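Local coordinates for sulfite reductase [ferredoxin] (Mycobacterium tuberculosis, PDB 1ZJ8), which catalyses the six-electron reduction of sulfite to sulfide with electrons from ferredoxin, using a siroheme and a [4Fe-4S] cluster, at residues Leu70-Glu84 against Ile97-Val109. Sequence-based numbering, arbitrary orientation.
Sequences LRGRFRWWGLYTQRE and IDKLEAKYFMMRV. With SRM (siroheme), chain E.
The rings of Phe74 and Phe105 lie nearly parallel (planes at 25°) but slid so far apart that they barely overlap, while the Tyr80 carbonyl sits at the Phe105 ring edge and Leu70 and Leu79 pack obliquely against that ring. Phe105 belongs to strand 104-109, which pairs antiparallel with edge strand 79-83 in the sheet beside the siroheme; Phe74 precedes strand 79-83. The siroheme methyl CMA lies over the centre of one face of the Tyr80 ring, Arg75 CD toward the rim of the opposite face; Tyr80 CE2 is covalently linked to Cys172 SG. Met106 leaves the sheet on the same side as Tyr80: CG is anti to the backbone N (chi1 -178°), and bends at chi2 and chi3 lay CE 3.8 Å from Tyr80 CB. Arg108 sets one guanidinium face over a siroheme carboxylate, NH1 3.0 Å from O2B, and its NE hydrogen-bonds Gln145 OE1. Leu100 CD2 covers the centre of a face of the Arg83 guanidinium, whose NH2 hydrogen-bonds Tyr87 O and Thr92 OG1. The Arg71 guanidinium lies between Glu101 and Ile97, with Asp98 OD1 near its edge. Its salt bridge to Glu101 OE1, an atom of doubtful placement, rests on charge alone. Between Thr81 and Arg83 a beta bulge shifts the register by two; Gln82 N reaches Tyr104 O at 3.0 Å, and Gln82 O accepts Ala102 N nearly in line with the carbonyl, at 174°.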
ATOM      1  N   LEU A  70       2.396  -5.749 -23.233  1.00 62.41           N
ATOM      2  CA  LEU A  70       1.740  -6.636 -22.260  1.00 62.15           C
ATOM      3  C   LEU A  70       2.434  -6.654 -20.910  1.00 61.83           C
ATOM      4  O   LEU A  70       1.799  -6.414 -19.896  1.00 61.95           O
ATOM      5  CB  LEU A  70       1.670  -8.081 -22.785  1.00 62.26           C
ATOM      6  CG  LEU A  70       1.091  -9.175 -21.863  1.00 62.23           C
ATOM      7  CD1 LEU A  70      -0.310  -8.829 -21.382  1.00 61.66           C
ATOM      8  CD2 LEU A  70       1.078 -10.510 -22.585  1.00 62.06           C
ATOM      9  N   ARG A  71       3.733  -6.923 -20.901  1.00 61.56           N
ATOM     10  CA  ARG A  71       4.472  -7.110 -19.645  1.00 61.68           C
ATOM     11  C   ARG A  71       5.184  -5.852 -19.106  1.00 61.21           C
ATOM     12  O   ARG A  71       5.862  -5.927 -18.077  1.00 60.94           O
ATOM     13  CB  ARG A  71       5.500  -8.252 -19.801  1.00 62.09           C
ATOM     14  CG  ARG A  71       4.896  -9.668 -19.863  1.00 62.66           C
ATOM     15  CD  ARG A  71       5.980 -10.740 -19.989  1.00 62.72           C
ATOM     16  NE  ARG A  71       5.890 -11.452 -21.264  1.00 64.23           N
ATOM     17  CZ  ARG A  71       5.457 -12.709 -21.430  1.00 65.10           C
ATOM     18  NH1 ARG A  71       5.063 -13.460 -20.395  1.00 65.26           N
ATOM     19  NH2 ARG A  71       5.426 -13.233 -22.653  1.00 64.68           N
ATOM     20  N   GLY A  72       5.041  -4.713 -19.790  1.00 60.89           N
ATOM     21  CA  GLY A  72       5.777  -3.494 -19.427  1.00 60.39           C
ATOM     22  C   GLY A  72       4.938  -2.233 -19.538  1.00 60.08           C
ATOM     23  O   GLY A  72       4.548  -1.635 -18.531  1.00 60.10           O
ATOM     24  N   ARG A  73       4.650  -1.829 -20.766  1.00 59.45           N
ATOM     25  CA  ARG A  73       4.019  -0.543 -21.009  1.00 59.00           C
ATOM     26  C   ARG A  73       2.574  -0.455 -20.493  1.00 58.43           C
ATOM     27  O   ARG A  73       2.087   0.641 -20.197  1.00 58.28           O
ATOM     28  CB  ARG A  73       4.111  -0.223 -22.500  1.00 59.04           C
ATOM     29  CG  ARG A  73       4.979   0.981 -22.805  1.00 59.83           C
ATOM     30  CD  ARG A  73       5.356   1.130 -24.304  1.00 60.01           C
ATOM     31  NE  ARG A  73       6.712   0.618 -24.569  1.00 60.86           N
ATOM     32  CZ  ARG A  73       7.048  -0.214 -25.553  1.00 60.74           C
ATOM     33  NH1 ARG A  73       6.143  -0.637 -26.430  1.00 61.13           N
ATOM     34  NH2 ARG A  73       8.304  -0.617 -25.667  1.00 60.15           N
ATOM     35  N   PHE A  74       1.900  -1.604 -20.390  1.00 57.80           N
ATOM     36  CA  PHE A  74       0.536  -1.699 -19.806  1.00 57.09           C
ATOM     37  C   PHE A  74       0.463  -1.153 -18.379  1.00 56.04           C
ATOM     38  O   PHE A  74      -0.531  -0.557 -17.972  1.00 55.76           O
ATOM     39  CB  PHE A  74       0.061  -3.167 -19.776  1.00 57.46           C
ATOM     40  CG  PHE A  74      -0.816  -3.563 -20.937  1.00 58.00           C
ATOM     41  CD1 PHE A  74      -0.452  -3.273 -22.248  1.00 58.61           C
ATOM     42  CD2 PHE A  74      -2.002  -4.268 -20.718  1.00 58.78           C
ATOM     43  CE1 PHE A  74      -1.265  -3.666 -23.321  1.00 58.52           C
ATOM     44  CE2 PHE A  74      -2.825  -4.662 -21.793  1.00 58.35           C
ATOM     45  CZ  PHE A  74      -2.452  -4.362 -23.086  1.00 58.08           C
ATOM     46  N   ARG A  75       1.528  -1.369 -17.629  1.00 55.01           N
ATOM     47  CA  ARG A  75       1.585  -0.976 -16.232  1.00 54.64           C
ATOM     48  C   ARG A  75       1.365   0.522 -16.062  1.00 53.96           C
ATOM     49  O   ARG A  75       0.710   0.957 -15.122  1.00 54.18           O
ATOM     50  CB  ARG A  75       2.917  -1.404 -15.641  1.00 54.64           C
ATOM     51  CG  ARG A  75       3.092  -2.916 -15.688  1.00 54.97           C
ATOM     52  CD  ARG A  75       4.393  -3.320 -15.090  1.00 55.11           C
ATOM     53  NE  ARG A  75       4.503  -4.765 -15.022  1.00 55.20           N
ATOM     54  CZ  ARG A  75       5.494  -5.406 -14.419  1.00 56.13           C
ATOM     55  NH1 ARG A  75       6.472  -4.735 -13.822  1.00 57.34           N
ATOM     56  NH2 ARG A  75       5.506  -6.726 -14.408  1.00 56.73           N
ATOM     57  N   TRP A  76       1.854   1.318 -17.001  1.00 53.18           N
ATOM     58  CA  TRP A  76       1.671   2.765 -16.926  1.00 52.53           C
ATOM     59  C   TRP A  76       0.205   3.151 -16.917  1.00 51.78           C
ATOM     60  O   TRP A  76      -0.112   4.333 -16.723  1.00 51.44           O
ATOM     61  CB  TRP A  76       2.381   3.470 -18.085  1.00 52.64           C
ATOM     62  CG  TRP A  76       3.768   3.849 -17.763  1.00 52.52           C
ATOM     63  CD1 TRP A  76       4.228   5.102 -17.513  1.00 52.61           C
ATOM     64  CD2 TRP A  76       4.896   2.966 -17.635  1.00 52.27           C
ATOM     65  NE1 TRP A  76       5.576   5.062 -17.250  1.00 52.94           N
ATOM     66  CE2 TRP A  76       6.010   3.764 -17.324  1.00 52.27           C
ATOM     67  CE3 TRP A  76       5.072   1.583 -17.771  1.00 52.66           C
ATOM     68  CZ2 TRP A  76       7.282   3.227 -17.135  1.00 52.69           C
ATOM     69  CZ3 TRP A  76       6.338   1.047 -17.582  1.00 52.63           C
ATOM     70  CH2 TRP A  76       7.425   1.866 -17.267  1.00 52.73           C
ATOM     71  N   TRP A  77      -0.676   2.173 -17.147  1.00 51.07           N
ATOM     72  CA  TRP A  77      -2.110   2.379 -16.991  1.00 51.00           C
ATOM     73  C   TRP A  77      -2.734   1.454 -15.955  1.00 50.60           C
ATOM     74  O   TRP A  77      -3.948   1.274 -15.931  1.00 50.83           O
ATOM     75  CB  TRP A  77      -2.819   2.239 -18.335  1.00 51.17           C
ATOM     76  CG  TRP A  77      -2.434   3.323 -19.253  1.00 51.63           C
ATOM     77  CD1 TRP A  77      -1.483   3.266 -20.210  1.00 51.75           C
ATOM     78  CD2 TRP A  77      -2.957   4.660 -19.280  1.00 52.34           C
ATOM     79  NE1 TRP A  77      -1.379   4.473 -20.848  1.00 52.38           N
ATOM     80  CE2 TRP A  77      -2.273   5.353 -20.298  1.00 52.27           C
ATOM     81  CE3 TRP A  77      -3.942   5.335 -18.548  1.00 52.03           C
ATOM     82  CZ2 TRP A  77      -2.539   6.697 -20.614  1.00 51.20           C
ATOM     83  CZ3 TRP A  77      -4.199   6.676 -18.859  1.00 51.94           C
ATOM     84  CH2 TRP A  77      -3.493   7.336 -19.890  1.00 51.34           C
ATOM     85  N   GLY A  78      -1.916   0.892 -15.074  1.00 50.06           N
ATOM     86  CA  GLY A  78      -2.434   0.052 -13.997  1.00 49.98           C
ATOM     87  C   GLY A  78      -3.002  -1.293 -14.444  1.00 49.70           C
ATOM     88  O   GLY A  78      -3.849  -1.872 -13.741  1.00 49.34           O
ATOM     89  N   LEU A  79      -2.532  -1.789 -15.599  1.00 49.38           N
ATOM     90  CA  LEU A  79      -2.910  -3.111 -16.102  1.00 49.05           C
ATOM     91  C   LEU A  79      -1.740  -4.025 -15.918  1.00 48.97           C
ATOM     92  O   LEU A  79      -0.693  -3.862 -16.527  1.00 49.10           O
ATOM     93  CB  LEU A  79      -3.321  -3.068 -17.558  1.00 48.67           C
ATOM     94  CG  LEU A  79      -4.701  -2.434 -17.733  1.00 48.66           C
ATOM     95  CD1 LEU A  79      -4.843  -1.841 -19.127  1.00 49.36           C
ATOM     96  CD2 LEU A  79      -5.829  -3.427 -17.442  1.00 47.67           C
ATOM     97  N   TYR A  80      -1.927  -4.956 -15.004  1.00 49.35           N
ATOM     98  CA  TYR A  80      -0.937  -5.945 -14.651  1.00 49.41           C
ATOM     99  C   TYR A  80      -1.610  -7.296 -15.030  1.00 49.51           C
ATOM    100  O   TYR A  80      -2.805  -7.513 -14.807  1.00 49.41           O
ATOM    101  CB  TYR A  80      -0.622  -5.801 -13.140  1.00 49.26           C
ATOM    102  CG  TYR A  80       0.683  -5.101 -12.677  1.00 48.81           C
ATOM    103  CD1 TYR A  80       1.873  -5.834 -12.647  1.00 48.83           C
ATOM    104  CD2 TYR A  80       0.715  -3.754 -12.147  1.00 49.62           C
ATOM    105  CE1 TYR A  80       3.068  -5.283 -12.186  1.00 49.04           C
ATOM    106  CE2 TYR A  80       1.938  -3.209 -11.660  1.00 49.64           C
ATOM    107  CZ  TYR A  80       3.096  -3.985 -11.701  1.00 49.48           C
ATOM    108  OH  TYR A  80       4.288  -3.480 -11.252  1.00 49.49           O
ATOM    109  N   THR A  81      -0.845  -8.171 -15.665  1.00 49.93           N
ATOM    110  CA  THR A  81      -1.315  -9.496 -16.079  1.00 50.00           C
ATOM    111  C   THR A  81      -1.618 -10.365 -14.828  1.00 50.33           C
ATOM    112  O   THR A  81      -0.864 -10.303 -13.853  1.00 50.75           O
ATOM    113  CB  THR A  81      -0.214 -10.137 -16.960  1.00 49.90           C
ATOM    114  OG1 THR A  81      -0.811 -10.903 -18.014  1.00 50.72           O
ATOM    115  CG2 THR A  81       0.773 -10.968 -16.128  1.00 48.90           C
ATOM    116  N   GLN A  82      -2.690 -11.162 -14.821  1.00 50.37           N
ATOM    117  CA  GLN A  82      -2.973 -11.990 -13.629  1.00 50.49           C
ATOM    118  C   GLN A  82      -2.535 -13.469 -13.778  1.00 50.89           C
ATOM    119  O   GLN A  82      -2.348 -13.964 -14.891  1.00 50.91           O
ATOM    120  CB  GLN A  82      -4.444 -11.846 -13.175  1.00 50.57           C
ATOM    121  CG  GLN A  82      -5.525 -12.604 -13.967  1.00 50.72           C
ATOM    122  CD  GLN A  82      -6.877 -12.711 -13.209  1.00 50.46           C
ATOM    123  OE1 GLN A  82      -7.519 -11.703 -12.884  1.00 48.97           O
ATOM    124  NE2 GLN A  82      -7.311 -13.949 -12.953  1.00 49.60           N
ATOM    125  N   ARG A  83      -2.374 -14.159 -12.641  1.00 51.32           N
ATOM    126  CA  ARG A  83      -1.855 -15.549 -12.587  1.00 51.40           C
ATOM    127  C   ARG A  83      -2.876 -16.588 -13.084  1.00 51.89           C
ATOM    128  O   ARG A  83      -4.017 -16.643 -12.597  1.00 52.02           O
ATOM    129  CB  ARG A  83      -1.417 -15.926 -11.158  1.00 51.23           C
ATOM    130  CG  ARG A  83      -0.681 -17.295 -11.015  1.00 51.45           C
ATOM    131  CD  ARG A  83      -0.770 -17.846  -9.574  1.00 51.32           C
ATOM    132  NE  ARG A  83       0.064 -19.019  -9.271  1.00 50.85           N
ATOM    133  CZ  ARG A  83       1.384 -18.993  -9.054  1.00 51.60           C
ATOM    134  NH1 ARG A  83       2.065 -17.860  -9.169  1.00 52.00           N
ATOM    135  NH2 ARG A  83       2.044 -20.109  -8.742  1.00 51.66           N
ATOM    136  N   GLU A  84      -2.448 -17.414 -14.047  1.00 52.24           N
ATOM    137  CA  GLU A  84      -3.266 -18.524 -14.544  1.00 52.30           C
ATOM    138  C   GLU A  84      -3.543 -19.503 -13.399  1.00 52.61           C
ATOM    139  O   GLU A  84      -2.729 -19.655 -12.460  1.00 52.18           O
ATOM    140  CB  GLU A  84      -2.580 -19.250 -15.716  1.00 52.45           C
ATOM    141  CG  GLU A  84      -3.478 -20.230 -16.469  1.00 51.90           C
ATOM    142  CD  GLU A  84      -4.664 -19.538 -17.098  1.00 51.23           C
ATOM    143  OE1 GLU A  84      -4.488 -18.956 -18.177  1.00 50.15           O
ATOM    144  OE2 GLU A  84      -5.765 -19.554 -16.512  1.00 52.93           O
ATOM    145  N   ILE A  97       7.130 -17.620 -16.966  1.00 62.81           N
ATOM    146  CA  ILE A  97       6.205 -16.517 -17.302  1.00 62.39           C
ATOM    147  C   ILE A  97       5.062 -16.923 -18.208  1.00 61.72           C
ATOM    148  O   ILE A  97       3.913 -16.665 -17.894  1.00 61.66           O
ATOM    149  CB  ILE A  97       6.884 -15.294 -18.034  1.00 62.60           C
ATOM    150  CG1 ILE A  97       8.366 -15.560 -18.410  1.00 62.76           C
ATOM    151  CG2 ILE A  97       6.655 -13.994 -17.203  1.00 62.33           C
ATOM    152  CD1 ILE A  97       8.714 -15.357 -19.893  1.00 62.41           C
ATOM    153  N   ASP A  98       5.389 -17.526 -19.350  1.00 61.29           N
ATOM    154  CA  ASP A  98       4.394 -17.829 -20.396  1.00 60.75           C
ATOM    155  C   ASP A  98       3.258 -18.725 -19.897  1.00 60.17           C
ATOM    156  O   ASP A  98       2.122 -18.587 -20.343  1.00 59.87           O
ATOM    157  CB  ASP A  98       5.062 -18.495 -21.601  1.00 60.80           C
ATOM    158  CG  ASP A  98       5.936 -17.539 -22.392  1.00 61.27           C
ATOM    159  OD1 ASP A  98       5.549 -17.198 -23.531  1.00 61.13           O
ATOM    160  OD2 ASP A  98       7.007 -17.132 -21.880  1.00 62.51           O
ATOM    161  N   LYS A  99       3.583 -19.641 -18.977  1.00 59.68           N
ATOM    162  CA  LYS A  99       2.579 -20.515 -18.326  1.00 59.28           C
ATOM    163  C   LYS A  99       1.716 -19.769 -17.315  1.00 58.67           C
ATOM    164  O   LYS A  99       0.485 -19.878 -17.325  1.00 58.43           O
ATOM    165  CB  LYS A  99       3.247 -21.683 -17.577  1.00 59.77           C
ATOM    166  CG  LYS A  99       3.653 -22.859 -18.453  1.00 60.58           C
ATOM    167  CD  LYS A  99       2.426 -23.587 -19.005  1.00 61.02           C
ATOM    168  CE  LYS A  99       2.829 -24.791 -19.859  1.00 60.70           C
ATOM    169  NZ  LYS A  99       1.632 -25.508 -20.363  1.00 59.74           N
ATOM    170  N   LEU A 100       2.390 -19.033 -16.428  1.00 57.83           N
ATOM    171  CA  LEU A 100       1.743 -18.303 -15.336  1.00 57.03           C
ATOM    172  C   LEU A 100       0.931 -17.086 -15.801  1.00 56.54           C
ATOM    173  O   LEU A 100       0.093 -16.586 -15.063  1.00 56.45           O
ATOM    174  CB  LEU A 100       2.788 -17.856 -14.324  1.00 56.66           C
ATOM    175  CG  LEU A 100       3.503 -18.989 -13.603  1.00 56.15           C
ATOM    176  CD1 LEU A 100       4.770 -18.468 -12.942  1.00 56.12           C
ATOM    177  CD2 LEU A 100       2.578 -19.664 -12.595  1.00 56.01           C
ATOM    178  N   GLU A 101       1.181 -16.621 -17.020  1.00 55.97           N
ATOM    179  CA  GLU A 101       0.510 -15.446 -17.577  1.00 55.48           C
ATOM    180  C   GLU A 101      -0.849 -15.804 -18.182  1.00 54.69           C
ATOM    181  O   GLU A 101      -0.905 -16.356 -19.276  1.00 54.67           O
ATOM    182  CB  GLU A 101       1.418 -14.847 -18.653  1.00 55.57           C
ATOM    183  CG  GLU A 101       0.943 -13.552 -19.258  1.00 56.18           C
ATOM    184  CD  GLU A 101       2.113 -12.630 -19.576  1.00 56.76           C
ATOM    185  OE1 GLU A 101       2.375 -12.359 -20.784  1.00 57.82           O
ATOM    186  OE2 GLU A 101       2.785 -12.205 -18.600  1.00 57.49           O
ATOM    187  N   ALA A 102      -1.934 -15.485 -17.475  1.00 53.81           N
ATOM    188  CA  ALA A 102      -3.300 -15.743 -17.959  1.00 53.03           C
ATOM    189  C   ALA A 102      -3.747 -14.696 -18.962  1.00 52.39           C
ATOM    190  O   ALA A 102      -3.036 -13.715 -19.202  1.00 52.27           O
ATOM    191  CB  ALA A 102      -4.293 -15.787 -16.804  1.00 53.13           C
ATOM    192  N   LYS A 103      -4.943 -14.909 -19.527  1.00 51.73           N
ATOM    193  CA  LYS A 103      -5.531 -13.994 -20.524  1.00 51.03           C
ATOM    194  C   LYS A 103      -6.372 -12.906 -19.855  1.00 50.25           C
ATOM    195  O   LYS A 103      -7.185 -12.247 -20.524  1.00 50.47           O
ATOM    196  CB  LYS A 103      -6.403 -14.744 -21.558  1.00 51.29           C
ATOM    197  CG  LYS A 103      -7.969 -14.702 -21.313  1.00 51.74           C
ATOM    198  CD  LYS A 103      -8.755 -15.081 -22.580  1.00 51.84           C
ATOM    199  CE  LYS A 103     -10.226 -15.361 -22.308  1.00 51.36           C
ATOM    200  NZ  LYS A 103     -11.008 -14.108 -22.282  1.00 50.60           N
ATOM    201  N   TYR A 104      -6.191 -12.721 -18.547  1.00 49.05           N
ATOM    202  CA  TYR A 104      -6.978 -11.764 -17.769  1.00 47.91           C
ATOM    203  C   TYR A 104      -6.057 -10.778 -17.053  1.00 46.86           C
ATOM    204  O   TYR A 104      -4.869 -11.041 -16.879  1.00 46.47           O
ATOM    205  CB  TYR A 104      -7.859 -12.519 -16.768  1.00 47.65           C
ATOM    206  CG  TYR A 104      -8.961 -13.352 -17.406  1.00 47.31           C
ATOM    207  CD1 TYR A 104     -10.125 -12.747 -17.873  1.00 47.10           C
ATOM    208  CD2 TYR A 104      -8.840 -14.742 -17.537  1.00 47.13           C
ATOM    209  CE1 TYR A 104     -11.136 -13.489 -18.452  1.00 47.64           C
ATOM    210  CE2 TYR A 104      -9.843 -15.503 -18.123  1.00 46.79           C
ATOM    211  CZ  TYR A 104     -10.997 -14.871 -18.579  1.00 47.83           C
ATOM    212  OH  TYR A 104     -12.038 -15.589 -19.157  1.00 47.30           O
ATOM    213  N   PHE A 105      -6.612  -9.641 -16.648  1.00 46.08           N
ATOM    214  CA  PHE A 105      -5.832  -8.563 -16.024  1.00 45.65           C
ATOM    215  C   PHE A 105      -6.317  -8.192 -14.632  1.00 44.12           C
ATOM    216  O   PHE A 105      -7.517  -8.162 -14.358  1.00 44.18           O
ATOM    217  CB  PHE A 105      -5.895  -7.298 -16.893  1.00 45.92           C
ATOM    218  CG  PHE A 105      -5.224  -7.451 -18.225  1.00 46.44           C
ATOM    219  CD1 PHE A 105      -5.960  -7.834 -19.353  1.00 47.16           C
ATOM    220  CD2 PHE A 105      -3.851  -7.237 -18.353  1.00 46.51           C
ATOM    221  CE1 PHE A 105      -5.344  -7.996 -20.589  1.00 46.90           C
ATOM    222  CE2 PHE A 105      -3.222  -7.390 -19.583  1.00 46.78           C
ATOM    223  CZ  PHE A 105      -3.970  -7.772 -20.708  1.00 46.88           C
ATOM    224  N   MET A 106      -5.372  -7.900 -13.757  1.00 42.59           N
ATOM    225  CA  MET A 106      -5.652  -7.096 -12.592  1.00 41.41           C
ATOM    226  C   MET A 106      -5.684  -5.645 -13.099  1.00 40.92           C
ATOM    227  O   MET A 106      -4.795  -5.226 -13.854  1.00 40.70           O
ATOM    228  CB  MET A 106      -4.543  -7.254 -11.547  1.00 41.87           C
ATOM    229  CG  MET A 106      -4.765  -6.461 -10.240  1.00 42.60           C
ATOM    230  SD  MET A 106      -4.326  -4.680 -10.310  1.00 44.63           S
ATOM    231  CE  MET A 106      -2.551  -4.772 -10.009  1.00 41.82           C
ATOM    232  N   MET A 107      -6.701  -4.882 -12.704  1.00 39.90           N
ATOM    233  CA  MET A 107      -6.730  -3.453 -13.010  1.00 39.26           C
ATOM    234  C   MET A 107      -6.833  -2.621 -11.724  1.00 38.32           C
ATOM    235  O   MET A 107      -7.676  -2.893 -10.867  1.00 38.46           O
ATOM    236  CB  MET A 107      -7.863  -3.123 -13.963  1.00 39.29           C
ATOM    237  CG  MET A 107      -7.792  -1.686 -14.471  1.00 39.84           C
ATOM    238  SD  MET A 107      -9.073  -1.286 -15.704  1.00 40.60           S
ATOM    239  CE  MET A 107     -10.527  -1.200 -14.685  1.00 40.75           C
ATOM    240  N   ARG A 108      -5.975  -1.608 -11.615  1.00 37.18           N
ATOM    241  CA  ARG A 108      -5.765  -0.849 -10.381  1.00 36.60           C
ATOM    242  C   ARG A 108      -6.238   0.581 -10.567  1.00 36.11           C
ATOM    243  O   ARG A 108      -5.724   1.305 -11.419  1.00 35.73           O
ATOM    244  CB  ARG A 108      -4.264  -0.847 -10.026  1.00 36.59           C
ATOM    245  CG  ARG A 108      -3.878  -0.096  -8.735  1.00 36.43           C
ATOM    246  CD  ARG A 108      -2.360  -0.143  -8.460  1.00 35.51           C
ATOM    247  NE  ARG A 108      -1.899  -1.486  -8.104  1.00 33.75           N
ATOM    248  CZ  ARG A 108      -0.639  -1.805  -7.803  1.00 34.10           C
ATOM    249  NH1 ARG A 108       0.332  -0.899  -7.801  1.00 35.49           N
ATOM    250  NH2 ARG A 108      -0.329  -3.045  -7.485  1.00 33.10           N
ATOM    251  N   VAL A 109      -7.208   0.990  -9.760  1.00 35.67           N
ATOM    252  CA  VAL A 109      -7.729   2.337  -9.853  1.00 35.57           C
ATOM    253  C   VAL A 109      -6.956   3.251  -8.922  1.00 35.23           C
ATOM    254  O   VAL A 109      -6.816   2.959  -7.736  1.00 35.09           O
ATOM    255  CB  VAL A 109      -9.219   2.400  -9.498  1.00 35.84           C
ATOM    256  CG1 VAL A 109      -9.759   3.803  -9.736  1.00 35.80           C
ATOM    257  CG2 VAL A 109     -10.012   1.372 -10.325  1.00 36.77           C
TER
HETATM  258 FE   SRM E 557       3.060  -4.269  -4.444  1.00 36.68          FE
HETATM  259  CHA SRM E 557       4.438  -6.037  -7.021  1.00 39.33           C
HETATM  260  CHB SRM E 557       0.287  -6.134  -4.666  1.00 37.03           C
HETATM  261  CHC SRM E 557       1.735  -2.549  -2.019  1.00 31.66           C
HETATM  262  CHD SRM E 557       6.147  -4.102  -2.902  1.00 36.19           C
HETATM  263  NA  SRM E 557       2.405  -5.648  -5.735  1.00 38.55           N
HETATM  264  C1A SRM E 557       3.049  -6.163  -6.805  1.00 39.78           C
HETATM  265  C2A SRM E 557       2.153  -6.894  -7.756  1.00 40.69           C
HETATM  266  CMA SRM E 557       1.776  -5.988  -8.888  1.00 40.05           C
HETATM  267  CDA SRM E 557       2.723  -8.216  -8.193  1.00 42.56           C
HETATM  268  CEA SRM E 557       3.321  -8.351  -9.557  1.00 44.84           C
HETATM  269  O3A SRM E 557       4.312  -7.670  -9.840  1.00 47.29           O
HETATM  270  O4A SRM E 557       2.834  -9.124 -10.395  1.00 46.66           O
HETATM  271  C3A SRM E 557       0.987  -7.165  -6.869  1.00 40.44           C
HETATM  272  CAA SRM E 557      -0.342  -7.045  -7.536  1.00 40.25           C
HETATM  273  CBA SRM E 557      -0.606  -8.440  -8.038  1.00 41.43           C
HETATM  274  CCA SRM E 557      -2.070  -8.739  -8.040  1.00 42.67           C
HETATM  275  O1A SRM E 557      -2.768  -8.343  -7.081  1.00 41.33           O
HETATM  276  O2A SRM E 557      -2.551  -9.359  -9.018  1.00 43.03           O
HETATM  277  C4A SRM E 557       1.217  -6.262  -5.706  1.00 39.08           C
HETATM  278  NB  SRM E 557       1.271  -4.249  -3.628  1.00 35.16           N
HETATM  279  C1B SRM E 557       0.204  -5.025  -3.828  1.00 34.63           C
HETATM  280  C2B SRM E 557      -1.043  -4.593  -3.108  1.00 33.18           C
HETATM  281  CMB SRM E 557      -2.306  -4.745  -3.908  1.00 32.44           C
HETATM  282  CDB SRM E 557      -1.161  -5.435  -1.882  1.00 33.03           C
HETATM  283  CEB SRM E 557      -2.331  -5.217  -0.990  1.00 33.40           C
HETATM  284  O3B SRM E 557      -3.234  -6.069  -0.846  1.00 33.18           O
HETATM  285  O4B SRM E 557      -2.378  -4.141  -0.395  1.00 34.85           O
HETATM  286  C3B SRM E 557      -0.647  -3.173  -2.767  1.00 32.49           C
HETATM  287  CAB SRM E 557      -0.999  -2.229  -3.887  1.00 32.29           C
HETATM  288  CBB SRM E 557      -1.186  -0.825  -3.400  1.00 31.87           C
HETATM  289  CCB SRM E 557      -1.305   0.117  -4.564  1.00 31.13           C
HETATM  290  O1B SRM E 557      -2.398   0.559  -4.907  1.00 31.81           O
HETATM  291  O2B SRM E 557      -0.313   0.493  -5.180  1.00 33.57           O
HETATM  292  C4B SRM E 557       0.852  -3.300  -2.797  1.00 33.82           C
HETATM  293  NC  SRM E 557       3.756  -3.604  -2.768  1.00 33.63           N
HETATM  294  C1C SRM E 557       3.107  -2.745  -1.956  1.00 31.18           C
HETATM  295  C2C SRM E 557       3.838  -2.380  -0.833  1.00 32.91           C
HETATM  296  CDC SRM E 557       3.394  -1.678   0.406  1.00 33.13           C
HETATM  297  CEC SRM E 557       3.368  -0.202   0.488  1.00 32.44           C
HETATM  298  O3C SRM E 557       3.544   0.487  -0.543  1.00 31.81           O
HETATM  299  O4C SRM E 557       3.181   0.270   1.619  1.00 32.69           O
HETATM  300  C3C SRM E 557       5.075  -2.886  -1.098  1.00 33.32           C
HETATM  301  CAC SRM E 557       6.170  -2.675  -0.105  1.00 33.48           C
HETATM  302  CBC SRM E 557       6.763  -1.297   0.099  1.00 32.83           C
HETATM  303  CCC SRM E 557       7.757  -1.022  -1.016  1.00 32.31           C
HETATM  304  O1C SRM E 557       7.357  -0.820  -2.195  1.00 28.39           O
HETATM  305  O2C SRM E 557       8.975  -1.033  -0.704  1.00 31.62           O
HETATM  306  C4C SRM E 557       5.023  -3.558  -2.292  1.00 34.77           C
HETATM  307  ND  SRM E 557       4.960  -4.636  -5.038  1.00 37.36           N
HETATM  308  C1D SRM E 557       5.993  -4.667  -4.181  1.00 37.00           C
HETATM  309  C2D SRM E 557       7.035  -5.422  -4.751  1.00 38.32           C
HETATM  310  CAD SRM E 557       8.498  -5.177  -4.426  1.00 37.48           C
HETATM  311  CBD SRM E 557       9.275  -4.231  -5.288  1.00 39.18           C
HETATM  312  CCD SRM E 557      10.686  -3.815  -4.987  1.00 40.36           C
HETATM  313  O1D SRM E 557      10.872  -2.608  -4.714  1.00 41.96           O
HETATM  314  O2D SRM E 557      11.633  -4.646  -5.005  1.00 37.19           O
HETATM  315  C3D SRM E 557       6.582  -5.845  -5.989  1.00 37.58           C
HETATM  316  CDD SRM E 557       7.462  -6.283  -7.129  1.00 38.97           C
HETATM  317  CED SRM E 557       8.228  -5.311  -7.999  1.00 39.54           C
HETATM  318  O3D SRM E 557       7.992  -4.103  -7.973  1.00 39.68           O
HETATM  319  O4D SRM E 557       9.120  -5.703  -8.764  1.00 38.84           O
HETATM  320  C4D SRM E 557       5.299  -5.349  -6.155  1.00 38.45           C